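Local atomic coordinates of transcriptional regulator, LacI family (Corynebacterium glutamicum, PDB entry 3H5T), a protein that regulates cell wall biogenesis as an inositol-dependent transcriptional activator that binds a palindromic promoter motif and switches on the gene for inositol phosphate synthase. Residues 144-158 with 162-174. Numbering follows the deposited sequence.
Sequences IDAIRARGLPAVIAD and REEGMPFIAPNNR
I156 and A157 pair with F168 and I169 as neighbouring parallel strands, 154-157 and 168-171, whose axes approach to 4.8 Å at an angle of 9°. I156 N donates to P167 O (2.7 Å), I169 N returns a bond to I156 O, and D158 N reaches I169 O. P167, lacking an N-H, still accepts. A157 and I169 share one face, where I169 meets helix 321-336; I156 and F168 share the other. With chi1 at -69°, I156 CG1 lies beside the backbone N, leaving CG2 anti to it, at the edge of the F168 ring and 3.7 Å from F168 CD1. I156 CD1 rests against E163 CB and M166 CB, 3.6 Å from each. On this face packs helix 142-150, the beta-alpha-beta crossover from strand 132-135 to 154-157 in the periplasmic-binding-protein-like domain; only a loop joins 154-157 to 168-171. From the helix R148, bent at chi3, extends to the turn 163-166: NH1 bonds E164 O almost straight (173°), and NH2 makes a salt bridge with E163 OE1, its modelled length doubtful; E163 OE2 pairs with K139. Unbranched M166 extends CE over one guanidinium face, while small A154 lets M166 CG approach. G165 accommodates the type II turn's positive phi, and a water links G165 O to A154 N.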
ATOM      1  N   ILE A 144      -4.472 -17.652   4.318  1.00 22.60           N
ATOM      2  CA  ILE A 144      -5.867 -17.236   4.249  1.00 22.36           C
ATOM      3  C   ILE A 144      -6.725 -18.363   4.826  1.00 23.43           C
ATOM      4  O   ILE A 144      -7.590 -18.122   5.673  1.00 23.85           O
ATOM      5  CB  ILE A 144      -6.312 -16.983   2.791  1.00 21.82           C
ATOM      6  CG1 ILE A 144      -5.546 -15.793   2.207  1.00 21.75           C
ATOM      7  CG2 ILE A 144      -7.819 -16.756   2.737  1.00 20.76           C
ATOM      8  CD1 ILE A 144      -5.810 -14.480   2.900  1.00 22.09           C
ATOM      9  N   ASP A 145      -6.476 -19.594   4.368  1.00 23.44           N
ATOM     10  CA  ASP A 145      -7.224 -20.764   4.841  1.00 22.29           C
ATOM     11  C   ASP A 145      -6.981 -20.995   6.333  1.00 22.21           C
ATOM     12  O   ASP A 145      -7.891 -21.382   7.067  1.00 21.97           O
ATOM     13  CB  ASP A 145      -6.826 -22.028   4.065  1.00 22.67           C
ATOM     14  CG  ASP A 145      -7.007 -21.881   2.555  1.00 25.45           C
ATOM     15  OD1 ASP A 145      -8.094 -21.454   2.107  1.00 25.60           O
ATOM     16  OD2 ASP A 145      -6.057 -22.198   1.810  1.00 27.98           O
ATOM     17  N   ALA A 146      -5.749 -20.762   6.780  1.00 19.88           N
ATOM     18  CA  ALA A 146      -5.418 -20.935   8.182  1.00 19.28           C
ATOM     19  C   ALA A 146      -6.221 -19.958   9.038  1.00 20.68           C
ATOM     20  O   ALA A 146      -6.704 -20.312  10.105  1.00 22.64           O
ATOM     21  CB  ALA A 146      -3.926 -20.736   8.401  1.00 17.33           C
ATOM     22  N   ILE A 147      -6.368 -18.727   8.565  1.00 22.54           N
ATOM     23  CA  ILE A 147      -7.128 -17.711   9.292  1.00 23.58           C
ATOM     24  C   ILE A 147      -8.612 -18.078   9.358  1.00 23.77           C
ATOM     25  O   ILE A 147      -9.273 -17.831  10.366  1.00 24.42           O
ATOM     26  CB  ILE A 147      -6.973 -16.321   8.619  1.00 22.99           C
ATOM     27  CG1 ILE A 147      -5.553 -15.804   8.850  1.00 24.08           C
ATOM     28  CG2 ILE A 147      -8.003 -15.347   9.157  1.00 20.99           C
ATOM     29  CD1 ILE A 147      -5.251 -14.492   8.171  1.00 25.64           C
ATOM     30  N   ARG A 148      -9.123 -18.669   8.280  1.00 23.68           N
ATOM     31  CA  ARG A 148     -10.523 -19.085   8.198  1.00 23.23           C
ATOM     32  C   ARG A 148     -10.786 -20.257   9.146  1.00 24.37           C
ATOM     33  O   ARG A 148     -11.830 -20.323   9.805  1.00 24.75           O
ATOM     34  CB  ARG A 148     -10.851 -19.510   6.765  1.00 22.20           C
ATOM     35  CG  ARG A 148     -12.304 -19.863   6.518  1.00 21.90           C
ATOM     36  CD  ARG A 148     -12.496 -20.447   5.130  1.00 22.36           C
ATOM     37  NE  ARG A 148     -11.995 -19.561   4.083  1.00 23.65           N
ATOM     38  CZ  ARG A 148     -12.550 -18.398   3.772  1.00 25.16           C
ATOM     39  NH1 ARG A 148     -13.627 -17.986   4.422  1.00 25.99           N
ATOM     40  NH2 ARG A 148     -12.021 -17.640   2.826  1.00 27.05           N
ATOM     41  N   ALA A 149      -9.829 -21.181   9.207  1.00 23.68           N
ATOM     42  CA  ALA A 149      -9.939 -22.357  10.059  1.00 22.90           C
ATOM     43  C   ALA A 149      -9.918 -21.975  11.530  1.00 24.20           C
ATOM     44  O   ALA A 149     -10.434 -22.707  12.364  1.00 24.67           O
ATOM     45  CB  ALA A 149      -8.808 -23.328   9.758  1.00 22.17           C
ATOM     46  N   ARG A 150      -9.312 -20.835  11.850  1.00 23.82           N
ATOM     47  CA  ARG A 150      -9.246 -20.379  13.230  1.00 23.74           C
ATOM     48  C   ARG A 150     -10.475 -19.508  13.532  1.00 24.94           C
ATOM     49  O   ARG A 150     -10.769 -19.199  14.690  1.00 23.59           O
ATOM     50  CB  ARG A 150      -7.944 -19.589  13.459  1.00 24.35           C
ATOM     51  CG  ARG A 150      -7.853 -18.935  14.834  1.00 26.41           C
ATOM     52  CD  ARG A 150      -6.537 -18.197  15.076  1.00 25.82           C
ATOM     53  NE  ARG A 150      -6.604 -17.465  16.339  1.00 26.82           N
ATOM     54  CZ  ARG A 150      -5.571 -16.880  16.940  1.00 29.05           C
ATOM     55  NH1 ARG A 150      -4.362 -16.932  16.399  1.00 29.85           N
ATOM     56  NH2 ARG A 150      -5.747 -16.252  18.098  1.00 28.13           N
ATOM     57  N   GLY A 151     -11.203 -19.130  12.485  1.00 23.60           N
ATOM     58  CA  GLY A 151     -12.380 -18.301  12.677  1.00 24.47           C
ATOM     59  C   GLY A 151     -12.010 -16.919  13.187  1.00 23.97           C
ATOM     60  O   GLY A 151     -12.735 -16.318  13.976  1.00 22.33           O
ATOM     61  N   LEU A 152     -10.871 -16.415  12.724  1.00 25.85           N
ATOM     62  CA  LEU A 152     -10.372 -15.097  13.122  1.00 26.43           C
ATOM     63  C   LEU A 152     -11.005 -13.996  12.270  1.00 26.39           C
ATOM     64  O   LEU A 152     -10.914 -14.024  11.044  1.00 26.96           O
ATOM     65  CB  LEU A 152      -8.848 -15.065  12.963  1.00 25.64           C
ATOM     66  CG  LEU A 152      -8.006 -13.974  13.632  1.00 25.95           C
ATOM     67  CD1 LEU A 152      -8.174 -14.035  15.145  1.00 21.91           C
ATOM     68  CD2 LEU A 152      -6.536 -14.174  13.251  1.00 23.41           C
ATOM     69  N   PRO A 153     -11.674 -13.023  12.908  1.00 27.26           N
ATOM     70  CA  PRO A 153     -12.295 -11.941  12.135  1.00 26.74           C
ATOM     71  C   PRO A 153     -11.225 -11.334  11.229  1.00 26.67           C
ATOM     72  O   PRO A 153     -10.143 -10.971  11.694  1.00 27.52           O
ATOM     73  CB  PRO A 153     -12.755 -10.962  13.216  1.00 25.85           C
ATOM     74  CG  PRO A 153     -13.042 -11.852  14.382  1.00 26.48           C
ATOM     75  CD  PRO A 153     -11.880 -12.825  14.354  1.00 26.67           C
ATOM     76  N   ALA A 154     -11.510 -11.215   9.941  1.00 25.00           N
ATOM     77  CA  ALA A 154     -10.509 -10.670   9.053  1.00 23.95           C
ATOM     78  C   ALA A 154     -11.035  -9.799   7.929  1.00 25.42           C
ATOM     79  O   ALA A 154     -12.131 -10.014   7.401  1.00 26.61           O
ATOM     80  CB  ALA A 154      -9.685 -11.795   8.483  1.00 22.56           C
ATOM     81  N   VAL A 155     -10.231  -8.803   7.581  1.00 24.66           N
ATOM     82  CA  VAL A 155     -10.540  -7.888   6.497  1.00 23.68           C
ATOM     83  C   VAL A 155      -9.358  -7.993   5.533  1.00 22.77           C
ATOM     84  O   VAL A 155      -8.210  -8.137   5.955  1.00 21.58           O
ATOM     85  CB  VAL A 155     -10.658  -6.435   6.995  1.00 24.61           C
ATOM     86  CG1 VAL A 155      -9.356  -6.007   7.667  1.00 28.10           C
ATOM     87  CG2 VAL A 155     -10.949  -5.513   5.825  1.00 26.40           C
ATOM     88  N   ILE A 156      -9.639  -7.928   4.239  1.00 21.78           N
ATOM     89  CA  ILE A 156      -8.588  -8.027   3.239  1.00 21.26           C
ATOM     90  C   ILE A 156      -8.363  -6.697   2.526  1.00 21.17           C
ATOM     91  O   ILE A 156      -9.322  -6.012   2.168  1.00 19.97           O
ATOM     92  CB  ILE A 156      -8.951  -9.105   2.182  1.00 21.28           C
ATOM     93  CG1 ILE A 156      -8.901 -10.493   2.819  1.00 18.69           C
ATOM     94  CG2 ILE A 156      -8.009  -9.019   0.987  1.00 20.62           C
ATOM     95  CD1 ILE A 156      -9.616 -11.548   2.004  1.00 16.94           C
ATOM     96  N   ALA A 157      -7.094  -6.342   2.317  1.00 20.26           N
ATOM     97  CA  ALA A 157      -6.741  -5.112   1.610  1.00 19.84           C
ATOM     98  C   ALA A 157      -5.940  -5.451   0.357  1.00 21.07           C
ATOM     99  O   ALA A 157      -5.007  -6.261   0.399  1.00 22.41           O
ATOM    100  CB  ALA A 157      -5.928  -4.192   2.508  1.00 17.28           C
ATOM    101  N   ASP A 158      -6.311  -4.824  -0.756  1.00 21.73           N
ATOM    102  CA  ASP A 158      -5.644  -5.037  -2.034  1.00 21.09           C
ATOM    103  C   ASP A 158      -5.928  -6.398  -2.669  1.00 19.23           C
ATOM    104  O   ASP A 158      -6.341  -6.475  -3.820  1.00 17.61           O
ATOM    105  CB  ASP A 158      -4.135  -4.838  -1.863  1.00 24.66           C
ATOM    106  CG  ASP A 158      -3.708  -3.400  -2.112  1.00 28.57           C
ATOM    107  OD1 ASP A 158      -2.576  -3.037  -1.717  1.00 31.97           O
ATOM    108  OD2 ASP A 158      -4.497  -2.636  -2.717  1.00 29.89           O
ATOM    109  N   ARG A 162     -12.786 -11.594  -3.367  1.00 23.26           N
ATOM    110  CA  ARG A 162     -13.757 -12.670  -3.339  1.00 22.89           C
ATOM    111  C   ARG A 162     -13.525 -13.806  -2.340  1.00 24.62           C
ATOM    112  O   ARG A 162     -13.664 -14.977  -2.686  1.00 25.79           O
ATOM    113  CB  ARG A 162     -13.902 -13.241  -4.754  1.00 22.06           C
ATOM    114  CG  ARG A 162     -14.431 -12.234  -5.783  1.00 23.68           C
ATOM    115  CD  ARG A 162     -14.404 -12.792  -7.199  1.00 21.67           C
ATOM    116  NE  ARG A 162     -13.035 -12.911  -7.692  1.00 26.14           N
ATOM    117  CZ  ARG A 162     -12.287 -11.886  -8.101  1.00 27.04           C
ATOM    118  NH1 ARG A 162     -12.776 -10.645  -8.091  1.00 22.07           N
ATOM    119  NH2 ARG A 162     -11.036 -12.100  -8.508  1.00 25.30           N
ATOM    120  N   GLU A 163     -13.160 -13.469  -1.108  1.00 23.90           N
ATOM    121  CA  GLU A 163     -12.995 -14.486  -0.074  1.00 25.46           C
ATOM    122  C   GLU A 163     -14.272 -14.375   0.736  1.00 26.31           C
ATOM    123  O   GLU A 163     -14.678 -13.277   1.090  1.00 27.71           O
ATOM    124  CB  GLU A 163     -11.790 -14.199   0.830  1.00 22.20           C
ATOM    125  CG  GLU A 163     -10.447 -14.632   0.264  1.00 21.18           C
ATOM    126  CD  GLU A 163     -10.383 -16.123  -0.032  1.00 21.97           C
ATOM    127  OE1 GLU A 163     -10.821 -16.917   0.825  1.00 22.42           O
ATOM    128  OE2 GLU A 163      -9.884 -16.501  -1.117  1.00 18.26           O
ATOM    129  N   GLU A 164     -14.916 -15.496   1.022  1.00 29.26           N
ATOM    130  CA  GLU A 164     -16.158 -15.453   1.787  1.00 31.52           C
ATOM    131  C   GLU A 164     -15.936 -15.047   3.246  1.00 28.88           C
ATOM    132  O   GLU A 164     -14.998 -15.501   3.890  1.00 28.27           O
ATOM    133  CB  GLU A 164     -16.859 -16.816   1.731  1.00 34.82           C
ATOM    134  CG  GLU A 164     -18.146 -16.876   2.547  1.00 40.52           C
ATOM    135  CD  GLU A 164     -18.628 -18.294   2.761  1.00 44.80           C
ATOM    136  OE1 GLU A 164     -17.829 -19.118   3.262  1.00 46.44           O
ATOM    137  OE2 GLU A 164     -19.801 -18.584   2.436  1.00 47.24           O
ATOM    138  N   GLY A 165     -16.809 -14.181   3.752  1.00 28.35           N
ATOM    139  CA  GLY A 165     -16.719 -13.729   5.132  1.00 25.55           C
ATOM    140  C   GLY A 165     -15.568 -12.792   5.450  1.00 24.98           C
ATOM    141  O   GLY A 165     -15.286 -12.535   6.619  1.00 25.05           O
ATOM    142  N   MET A 166     -14.912 -12.266   4.418  1.00 22.28           N
ATOM    143  CA  MET A 166     -13.773 -11.371   4.609  1.00 20.94           C
ATOM    144  C   MET A 166     -13.880 -10.057   3.816  1.00 20.20           C
ATOM    145  O   MET A 166     -13.489 -10.005   2.649  1.00 18.06           O
ATOM    146  CB  MET A 166     -12.470 -12.099   4.211  1.00 20.15           C
ATOM    147  CG  MET A 166     -11.954 -13.156   5.199  1.00 17.73           C
ATOM    148  SD  MET A 166     -10.404 -13.998   4.681  1.00 10.19           S
ATOM    149  CE  MET A 166     -10.657 -15.536   5.378  1.00 10.83           C
ATOM    150  N   PRO A 167     -14.416  -8.986   4.437  1.00 19.26           N
ATOM    151  CA  PRO A 167     -14.565  -7.678   3.790  1.00 20.44           C
ATOM    152  C   PRO A 167     -13.325  -7.308   2.984  1.00 20.83           C
ATOM    153  O   PRO A 167     -12.203  -7.569   3.411  1.00 22.45           O
ATOM    154  CB  PRO A 167     -14.815  -6.753   4.971  1.00 19.55           C
ATOM    155  CG  PRO A 167     -15.730  -7.584   5.795  1.00 17.61           C
ATOM    156  CD  PRO A 167     -15.038  -8.959   5.773  1.00 21.59           C
ATOM    157  N   PHE A 168     -13.543  -6.691   1.827  1.00 20.02           N
ATOM    158  CA  PHE A 168     -12.472  -6.340   0.901  1.00 21.52           C
ATOM    159  C   PHE A 168     -12.391  -4.840   0.578  1.00 21.59           C
ATOM    160  O   PHE A 168     -13.396  -4.209   0.243  1.00 23.62           O
ATOM    161  CB  PHE A 168     -12.694  -7.174  -0.380  1.00 23.34           C
ATOM    162  CG  PHE A 168     -11.688  -6.934  -1.485  1.00 23.69           C
ATOM    163  CD1 PHE A 168     -10.382  -7.396  -1.381  1.00 25.32           C
ATOM    164  CD2 PHE A 168     -12.074  -6.295  -2.658  1.00 23.86           C
ATOM    165  CE1 PHE A 168      -9.478  -7.224  -2.430  1.00 26.44           C
ATOM    166  CE2 PHE A 168     -11.182  -6.120  -3.713  1.00 24.49           C
ATOM    167  CZ  PHE A 168      -9.883  -6.585  -3.600  1.00 26.23           C
ATOM    168  N   ILE A 169     -11.188  -4.280   0.677  1.00 20.50           N
ATOM    169  CA  ILE A 169     -10.951  -2.864   0.389  1.00 20.02           C
ATOM    170  C   ILE A 169      -9.833  -2.728  -0.646  1.00 20.17           C
ATOM    171  O   ILE A 169      -8.703  -3.146  -0.399  1.00 19.90           O
ATOM    172  CB  ILE A 169     -10.493  -2.092   1.643  1.00 21.28           C
ATOM    173  CG1 ILE A 169     -11.499  -2.284   2.774  1.00 22.04           C
ATOM    174  CG2 ILE A 169     -10.314  -0.607   1.309  1.00 17.96           C
ATOM    175  CD1 ILE A 169     -11.116  -1.544   4.046  1.00 21.66           C
ATOM    176  N   ALA A 170     -10.138  -2.139  -1.795  1.00 20.23           N
ATOM    177  CA  ALA A 170      -9.133  -1.960  -2.835  1.00 22.16           C
ATOM    178  C   ALA A 170      -9.639  -1.144  -4.014  1.00 23.89           C
ATOM    179  O   ALA A 170     -10.847  -0.976  -4.208  1.00 26.55           O
ATOM    180  CB  ALA A 170      -8.652  -3.320  -3.333  1.00 23.64           C
ATOM    181  N   PRO A 171      -8.713  -0.592  -4.805  1.00 23.68           N
ATOM    182  CA  PRO A 171      -9.125   0.195  -5.969  1.00 24.33           C
ATOM    183  C   PRO A 171      -9.300  -0.807  -7.109  1.00 25.75           C
ATOM    184  O   PRO A 171      -8.884  -1.955  -6.978  1.00 26.19           O
ATOM    185  CB  PRO A 171      -7.927   1.100  -6.192  1.00 25.17           C
ATOM    186  CG  PRO A 171      -6.780   0.185  -5.839  1.00 20.91           C
ATOM    187  CD  PRO A 171      -7.272  -0.428  -4.548  1.00 21.45           C
ATOM    188  N   ASN A 172      -9.930  -0.398  -8.207  1.00 26.17           N
ATOM    189  CA  ASN A 172     -10.083  -1.296  -9.344  1.00 26.71           C
ATOM    190  C   ASN A 172      -8.774  -1.128 -10.105  1.00 27.20           C
ATOM    191  O   ASN A 172      -8.543  -0.105 -10.751  1.00 25.74           O
ATOM    192  CB  ASN A 172     -11.279  -0.884 -10.212  1.00 28.54           C
ATOM    193  CG  ASN A 172     -11.449  -1.769 -11.450  1.00 29.65           C
ATOM    194  OD1 ASN A 172     -12.516  -1.793 -12.065  1.00 29.61           O
ATOM    195  ND2 ASN A 172     -10.396  -2.488 -11.822  1.00 30.26           N
ATOM    196  N   ASN A 173      -7.910  -2.127 -10.017  1.00 27.20           N
ATOM    197  CA  ASN A 173      -6.620  -2.033 -10.663  1.00 29.79           C
ATOM    198  C   ASN A 173      -6.630  -2.079 -12.180  1.00 31.80           C
ATOM    199  O   ASN A 173      -5.858  -1.369 -12.828  1.00 31.84           O
ATOM    200  CB  ASN A 173      -5.694  -3.094 -10.087  1.00 29.33           C
ATOM    201  CG  ASN A 173      -5.324  -2.794  -8.657  1.00 29.42           C
ATOM    202  OD1 ASN A 173      -4.669  -1.793  -8.382  1.00 28.00           O
ATOM    203  ND2 ASN A 173      -5.759  -3.644  -7.734  1.00 31.21           N
ATOM    204  N   ARG A 174      -7.498  -2.896 -12.757  1.00 33.09           N
ATOM    205  CA  ARG A 174      -7.552  -2.969 -14.201  1.00 34.40           C
ATOM    206  C   ARG A 174      -7.886  -1.576 -14.707  1.00 33.57           C
ATOM    207  O   ARG A 174      -7.353  -1.136 -15.716  1.00 35.27           O
ATOM    208  CB  ARG A 174      -8.613  -3.977 -14.656  1.00 37.18           C
ATOM    209  CG  ARG A 174      -8.130  -4.887 -15.777  1.00 41.96           C
ATOM    210  CD  ARG A 174      -9.095  -6.034 -16.064  1.00 46.22           C
ATOM    211  NE  ARG A 174     -10.287  -5.609 -16.793  1.00 51.41           N
ATOM    212  CZ  ARG A 174     -11.230  -6.443 -17.230  1.00 52.95           C
ATOM    213  NH1 ARG A 174     -11.120  -7.745 -17.008  1.00 53.74           N
ATOM    214  NH2 ARG A 174     -12.279  -5.980 -17.899  1.00 53.23           N
TER
HETATM  215  O   HOH W   1     -13.848 -12.915   8.904  1.00 25.71           O